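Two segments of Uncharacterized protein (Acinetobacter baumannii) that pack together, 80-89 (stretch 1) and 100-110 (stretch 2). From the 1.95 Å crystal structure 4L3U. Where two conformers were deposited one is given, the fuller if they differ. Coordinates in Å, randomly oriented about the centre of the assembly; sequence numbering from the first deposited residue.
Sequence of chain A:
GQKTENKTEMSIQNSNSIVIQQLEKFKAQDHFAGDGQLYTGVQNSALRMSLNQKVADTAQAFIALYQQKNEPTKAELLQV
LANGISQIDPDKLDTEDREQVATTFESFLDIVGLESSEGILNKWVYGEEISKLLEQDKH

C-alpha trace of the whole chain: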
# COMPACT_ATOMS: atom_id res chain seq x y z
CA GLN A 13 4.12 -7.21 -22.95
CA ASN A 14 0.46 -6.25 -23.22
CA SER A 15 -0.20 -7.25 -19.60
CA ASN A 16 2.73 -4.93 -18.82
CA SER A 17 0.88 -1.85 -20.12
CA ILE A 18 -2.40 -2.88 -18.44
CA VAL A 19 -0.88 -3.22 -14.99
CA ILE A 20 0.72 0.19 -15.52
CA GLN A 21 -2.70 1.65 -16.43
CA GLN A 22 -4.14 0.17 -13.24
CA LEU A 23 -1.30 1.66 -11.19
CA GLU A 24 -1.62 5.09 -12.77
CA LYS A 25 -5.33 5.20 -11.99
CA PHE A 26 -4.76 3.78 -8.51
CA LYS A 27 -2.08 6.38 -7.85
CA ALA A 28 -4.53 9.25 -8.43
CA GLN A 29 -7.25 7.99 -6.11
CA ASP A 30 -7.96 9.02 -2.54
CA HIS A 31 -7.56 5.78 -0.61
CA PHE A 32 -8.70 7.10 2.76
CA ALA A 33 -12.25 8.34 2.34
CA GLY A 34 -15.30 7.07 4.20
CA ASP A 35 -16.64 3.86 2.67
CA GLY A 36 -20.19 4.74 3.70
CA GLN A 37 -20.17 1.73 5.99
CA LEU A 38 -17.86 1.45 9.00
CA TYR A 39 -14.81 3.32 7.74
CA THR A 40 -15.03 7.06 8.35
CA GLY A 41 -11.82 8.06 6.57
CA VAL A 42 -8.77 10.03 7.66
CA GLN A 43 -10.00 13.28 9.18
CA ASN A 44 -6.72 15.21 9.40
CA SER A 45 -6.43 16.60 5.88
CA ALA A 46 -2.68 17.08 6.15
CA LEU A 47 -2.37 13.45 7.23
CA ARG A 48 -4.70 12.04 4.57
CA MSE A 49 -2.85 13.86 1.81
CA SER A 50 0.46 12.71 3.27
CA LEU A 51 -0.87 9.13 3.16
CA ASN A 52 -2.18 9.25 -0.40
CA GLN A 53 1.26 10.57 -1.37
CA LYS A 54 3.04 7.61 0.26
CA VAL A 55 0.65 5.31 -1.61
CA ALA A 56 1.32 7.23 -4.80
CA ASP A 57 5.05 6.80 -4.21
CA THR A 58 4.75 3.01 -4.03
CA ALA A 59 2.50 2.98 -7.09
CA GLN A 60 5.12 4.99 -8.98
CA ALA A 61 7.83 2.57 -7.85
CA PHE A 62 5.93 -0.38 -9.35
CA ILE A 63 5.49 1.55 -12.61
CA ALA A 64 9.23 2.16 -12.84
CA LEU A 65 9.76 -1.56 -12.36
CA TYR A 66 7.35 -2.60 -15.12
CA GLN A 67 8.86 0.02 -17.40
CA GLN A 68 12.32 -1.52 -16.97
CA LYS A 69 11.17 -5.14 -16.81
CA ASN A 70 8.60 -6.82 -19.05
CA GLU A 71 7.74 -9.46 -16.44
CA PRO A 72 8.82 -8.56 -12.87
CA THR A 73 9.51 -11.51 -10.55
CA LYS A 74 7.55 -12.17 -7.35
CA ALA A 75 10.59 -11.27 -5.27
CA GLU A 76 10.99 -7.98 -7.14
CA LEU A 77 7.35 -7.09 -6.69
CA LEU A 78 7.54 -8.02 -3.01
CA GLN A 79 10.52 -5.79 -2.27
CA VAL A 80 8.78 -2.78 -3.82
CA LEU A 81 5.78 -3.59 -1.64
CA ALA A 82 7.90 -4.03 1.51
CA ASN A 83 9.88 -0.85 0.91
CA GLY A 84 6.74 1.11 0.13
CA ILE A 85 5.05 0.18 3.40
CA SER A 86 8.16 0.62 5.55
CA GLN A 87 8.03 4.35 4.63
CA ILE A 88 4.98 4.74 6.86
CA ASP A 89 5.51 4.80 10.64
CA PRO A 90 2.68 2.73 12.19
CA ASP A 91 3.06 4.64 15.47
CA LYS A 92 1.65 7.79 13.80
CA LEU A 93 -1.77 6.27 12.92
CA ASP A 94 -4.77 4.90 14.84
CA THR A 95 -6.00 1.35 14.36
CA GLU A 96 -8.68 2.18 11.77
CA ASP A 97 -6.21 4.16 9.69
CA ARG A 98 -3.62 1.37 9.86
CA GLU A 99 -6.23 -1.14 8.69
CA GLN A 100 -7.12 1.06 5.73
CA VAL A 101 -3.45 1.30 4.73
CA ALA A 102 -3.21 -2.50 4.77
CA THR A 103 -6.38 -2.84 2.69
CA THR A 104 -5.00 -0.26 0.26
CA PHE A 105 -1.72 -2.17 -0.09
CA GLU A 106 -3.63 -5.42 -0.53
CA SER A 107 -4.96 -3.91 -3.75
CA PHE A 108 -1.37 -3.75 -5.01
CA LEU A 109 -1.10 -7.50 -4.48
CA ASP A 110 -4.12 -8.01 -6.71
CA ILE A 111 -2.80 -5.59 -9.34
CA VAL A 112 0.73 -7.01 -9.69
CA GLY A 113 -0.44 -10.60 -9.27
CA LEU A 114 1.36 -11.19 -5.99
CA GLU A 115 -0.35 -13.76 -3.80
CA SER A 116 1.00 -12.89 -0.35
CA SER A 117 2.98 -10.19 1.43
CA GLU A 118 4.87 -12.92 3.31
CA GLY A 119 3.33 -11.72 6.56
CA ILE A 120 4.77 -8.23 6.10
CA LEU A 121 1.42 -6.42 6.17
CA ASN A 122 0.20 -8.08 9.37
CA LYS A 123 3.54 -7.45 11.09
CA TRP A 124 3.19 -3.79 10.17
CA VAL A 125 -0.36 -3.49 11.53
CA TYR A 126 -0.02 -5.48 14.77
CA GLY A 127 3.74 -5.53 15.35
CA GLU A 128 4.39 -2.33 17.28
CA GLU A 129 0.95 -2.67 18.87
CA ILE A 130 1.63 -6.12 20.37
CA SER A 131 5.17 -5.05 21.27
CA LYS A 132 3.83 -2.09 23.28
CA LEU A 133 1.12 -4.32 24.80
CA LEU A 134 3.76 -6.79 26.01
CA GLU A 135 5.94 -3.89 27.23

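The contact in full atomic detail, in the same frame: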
# COMPACT_ATOMS: atom_id res chain seq x y z
N VAL A 80 9.39 -4.09 -3.58
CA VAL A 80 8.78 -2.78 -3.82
C VAL A 80 7.63 -2.57 -2.84
O VAL A 80 7.44 -1.48 -2.31
CB VAL A 80 8.26 -2.66 -5.27
CG1 VAL A 80 7.47 -1.37 -5.46
CG2 VAL A 80 9.42 -2.73 -6.25
N LEU A 81 6.87 -3.63 -2.60
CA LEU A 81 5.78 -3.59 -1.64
C LEU A 81 6.32 -3.32 -0.23
O LEU A 81 5.85 -2.41 0.46
CB LEU A 81 5.00 -4.90 -1.66
CG LEU A 81 3.70 -4.95 -0.86
CD1 LEU A 81 2.57 -4.33 -1.65
CD2 LEU A 81 3.37 -6.38 -0.47
N ALA A 82 7.32 -4.10 0.17
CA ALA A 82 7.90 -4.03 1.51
C ALA A 82 8.55 -2.67 1.78
O ALA A 82 8.44 -2.12 2.87
CB ALA A 82 8.92 -5.15 1.71
N ASN A 83 9.25 -2.15 0.78
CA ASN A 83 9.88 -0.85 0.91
C ASN A 83 8.86 0.27 0.92
O ASN A 83 9.06 1.27 1.59
CB ASN A 83 10.88 -0.63 -0.23
CG ASN A 83 12.10 -1.51 -0.10
OD1 ASN A 83 12.47 -1.94 0.99
ND2 ASN A 83 12.74 -1.80 -1.23
N GLY A 84 7.77 0.10 0.19
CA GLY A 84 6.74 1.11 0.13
C GLY A 84 6.05 1.28 1.47
O GLY A 84 5.79 2.40 1.91
N ILE A 85 5.76 0.16 2.13
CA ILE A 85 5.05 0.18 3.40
C ILE A 85 5.95 0.60 4.56
O ILE A 85 5.48 1.24 5.51
CB ILE A 85 4.40 -1.21 3.71
CG1 ILE A 85 3.42 -1.11 4.88
CG2 ILE A 85 5.47 -2.25 4.01
CD1 ILE A 85 2.11 -0.42 4.53
N SER A 86 7.23 0.27 4.48
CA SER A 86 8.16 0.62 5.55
C SER A 86 8.34 2.14 5.66
O SER A 86 8.85 2.63 6.67
CB SER A 86 9.51 -0.06 5.34
OG SER A 86 10.08 0.33 4.11
N GLN A 87 7.91 2.88 4.64
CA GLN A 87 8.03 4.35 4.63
C GLN A 87 7.02 5.02 5.54
O GLN A 87 7.09 6.22 5.79
CB GLN A 87 7.84 4.90 3.22
CG GLN A 87 8.86 4.41 2.23
CD GLN A 87 10.28 4.72 2.66
OE1 GLN A 87 10.59 5.85 3.01
NE2 GLN A 87 11.13 3.70 2.65
N ILE A 88 6.07 4.23 6.03
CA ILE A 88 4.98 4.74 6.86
C ILE A 88 5.13 4.22 8.29
O ILE A 88 5.05 3.01 8.54
CB ILE A 88 3.61 4.29 6.31
CG1 ILE A 88 3.49 4.66 4.82
CG2 ILE A 88 2.48 4.93 7.11
CD1 ILE A 88 2.25 4.11 4.15
N ASP A 89 5.36 5.13 9.23
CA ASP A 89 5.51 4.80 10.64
C ASP A 89 4.15 4.41 11.25
O ASP A 89 3.27 5.26 11.35
CB ASP A 89 6.09 6.00 11.38
CG ASP A 89 6.39 5.71 12.84
OD1 ASP A 89 6.59 4.53 13.18
OD2 ASP A 89 6.43 6.67 13.63
N GLN A 100 -6.81 0.56 7.06
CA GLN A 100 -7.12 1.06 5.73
C GLN A 100 -5.87 1.07 4.85
O GLN A 100 -5.96 0.84 3.64
CB GLN A 100 -7.72 2.47 5.81
CG GLN A 100 -8.31 2.95 4.50
CD GLN A 100 -9.51 2.13 4.06
OE1 GLN A 100 -10.11 1.40 4.86
NE2 GLN A 100 -9.87 2.24 2.78
N VAL A 101 -4.72 1.32 5.45
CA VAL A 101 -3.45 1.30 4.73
C VAL A 101 -3.15 -0.12 4.25
O VAL A 101 -2.69 -0.32 3.12
CB VAL A 101 -2.28 1.80 5.61
CG1 VAL A 101 -0.93 1.50 4.95
CG2 VAL A 101 -2.41 3.28 5.87
N ALA A 102 -3.41 -1.10 5.11
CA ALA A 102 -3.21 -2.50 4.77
C ALA A 102 -4.13 -2.91 3.63
O ALA A 102 -3.70 -3.55 2.68
CB ALA A 102 -3.45 -3.37 5.99
N THR A 103 -5.40 -2.54 3.73
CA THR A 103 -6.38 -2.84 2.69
C THR A 103 -5.95 -2.22 1.37
O THR A 103 -6.05 -2.83 0.31
CB THR A 103 -7.78 -2.32 3.09
OG1 THR A 103 -8.24 -3.04 4.24
CG2 THR A 103 -8.78 -2.49 1.95
N THR A 104 -5.46 -0.98 1.44
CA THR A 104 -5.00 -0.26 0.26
C THR A 104 -3.82 -0.98 -0.39
O THR A 104 -3.76 -1.12 -1.61
CB THR A 104 -4.61 1.20 0.61
OG1 THR A 104 -5.76 1.89 1.11
CG2 THR A 104 -4.06 1.94 -0.60
N PHE A 105 -2.89 -1.46 0.43
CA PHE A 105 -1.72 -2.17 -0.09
C PHE A 105 -2.07 -3.57 -0.58
O PHE A 105 -1.34 -4.15 -1.38
CB PHE A 105 -0.62 -2.24 0.97
CG PHE A 105 0.38 -1.12 0.89
CD1 PHE A 105 0.06 0.15 1.34
CD2 PHE A 105 1.64 -1.33 0.34
CE1 PHE A 105 0.97 1.18 1.26
CE2 PHE A 105 2.56 -0.29 0.26
CZ PHE A 105 2.22 0.96 0.72
N GLU A 106 -3.17 -4.12 -0.08
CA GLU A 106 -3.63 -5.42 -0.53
C GLU A 106 -4.06 -5.32 -1.98
O GLU A 106 -3.94 -6.28 -2.74
CB GLU A 106 -4.79 -5.92 0.33
CG GLU A 106 -4.36 -6.59 1.63
CD GLU A 106 -5.54 -6.99 2.51
OE1 GLU A 106 -6.67 -6.52 2.25
OE2 GLU A 106 -5.33 -7.77 3.46
N SER A 107 -4.54 -4.15 -2.37
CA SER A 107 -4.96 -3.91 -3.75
C SER A 107 -3.77 -4.03 -4.69
O SER A 107 -3.92 -4.51 -5.81
CB SER A 107 -5.62 -2.54 -3.88
OG SER A 107 -6.76 -2.44 -3.05
N PHE A 108 -2.60 -3.60 -4.23
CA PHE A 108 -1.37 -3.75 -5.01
C PHE A 108 -1.13 -5.22 -5.31
O PHE A 108 -0.78 -5.57 -6.43
CB PHE A 108 -0.15 -3.20 -4.25
CG PHE A 108 0.03 -1.71 -4.36
CD1 PHE A 108 -0.05 -1.07 -5.59
CD2 PHE A 108 0.29 -0.95 -3.23
CE1 PHE A 108 0.12 0.31 -5.68
CE2 PHE A 108 0.46 0.42 -3.32
CZ PHE A 108 0.38 1.05 -4.54
N LEU A 109 -1.31 -6.07 -4.30
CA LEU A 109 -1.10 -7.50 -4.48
C LEU A 109 -1.94 -8.01 -5.63
O LEU A 109 -1.46 -8.75 -6.49
CB LEU A 109 -1.45 -8.26 -3.20
CG LEU A 109 -0.60 -7.98 -1.96
CD1 LEU A 109 -1.09 -8.83 -0.80
CD2 LEU A 109 0.86 -8.26 -2.22
N ASP A 110 -3.20 -7.59 -5.66
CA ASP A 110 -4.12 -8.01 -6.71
C ASP A 110 -3.66 -7.48 -8.06
O ASP A 110 -3.67 -8.21 -9.05
CB ASP A 110 -5.54 -7.52 -6.40
CG ASP A 110 -6.14 -8.22 -5.20
OD1 ASP A 110 -5.97 -9.45 -5.08
OD2 ASP A 110 -6.79 -7.54 -4.38

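How do the two backbones lie against each other? Residues 80-86 belong to a helix that begins earlier in the chain, and 100-110 lie within a second helix that runs on at both ends. The two run nearly antiparallel, with 161° between their N-to-C directions, and their axes come no closer than 11.2 Å. That spacing is too wide for the backbones to meet, so side chains must bridge most of the gap. The nearest CA atoms across the contact belong to L81 and F105, 7.8 Å apart. No hydrogen bond crosses between the stretches; each helix satisfies its own backbone, as in the bonds from I85 N to L81 O (3.1 Å) and from F105 N to V101 O (2.9 Å). What joins them is apolar packing, which buries 340 Å² in all.

What does F105 do at the centre? It gives up more area to the other stretch than any other residue, 90 Å², and its CA-to-CB bond points toward stretch 1. Its ring reaches in among L81, G84, I85 and I88. Over one face sits the methyl of I85: CD1 of I85 lies 3.8 Å from the centroid of the F105 ring, only 12° off the ring normal. This is a CH-pi contact, in which a weakly polarised C-H group rests against the electron-rich face of the ring. L81 instead meets the ring at its edge, with L81 CD1 3.7 Å from F105 CD2. The ring also reaches the opposing backbone at G84, where G84 C is 3.9 Å from F105 CZ. A CB placed ideally on G84 would point toward stretch 2 and lie 3.5 Å from F105 CE2 and 3.1 Å from V80 O, so a side chain there would be crowded from its own helix as well as close to the ring.

How does L81 cover almost as much surface? Its CA-to-CB bond points sideways, but the end of the side chain comes nearer to the second helix, and the residue buries 84 Å². With chi1 in t and chi2 in p, its methyls reach several partners. Besides touching the F105 ring, L81 CD1 packs 3.9 Å from F108 CB, while L81 CD2 lies 3.6 Å from L109 CD2. L81 thus touches F105, F108 and L109 through van der Waals contact alone.

How does the packing continue beyond the ring? I85, which buries 47 Å², also starts sideways and brings its end closer. Its CD1 not only covers the F105 face but also lies 3.6 Å from V101 CG1, linking residues one helical turn apart. In the loop or turn, I88 points toward stretch 2 and adds looser contacts: its CD1 is 4.2 Å from V101 CG1 and 4.3 Å from F105 CE1. The antiparallel course accounts for the order of these partners: moving from L81 to I88 in stretch 1 shifts the contacts from L109 back to V101 in stretch 2.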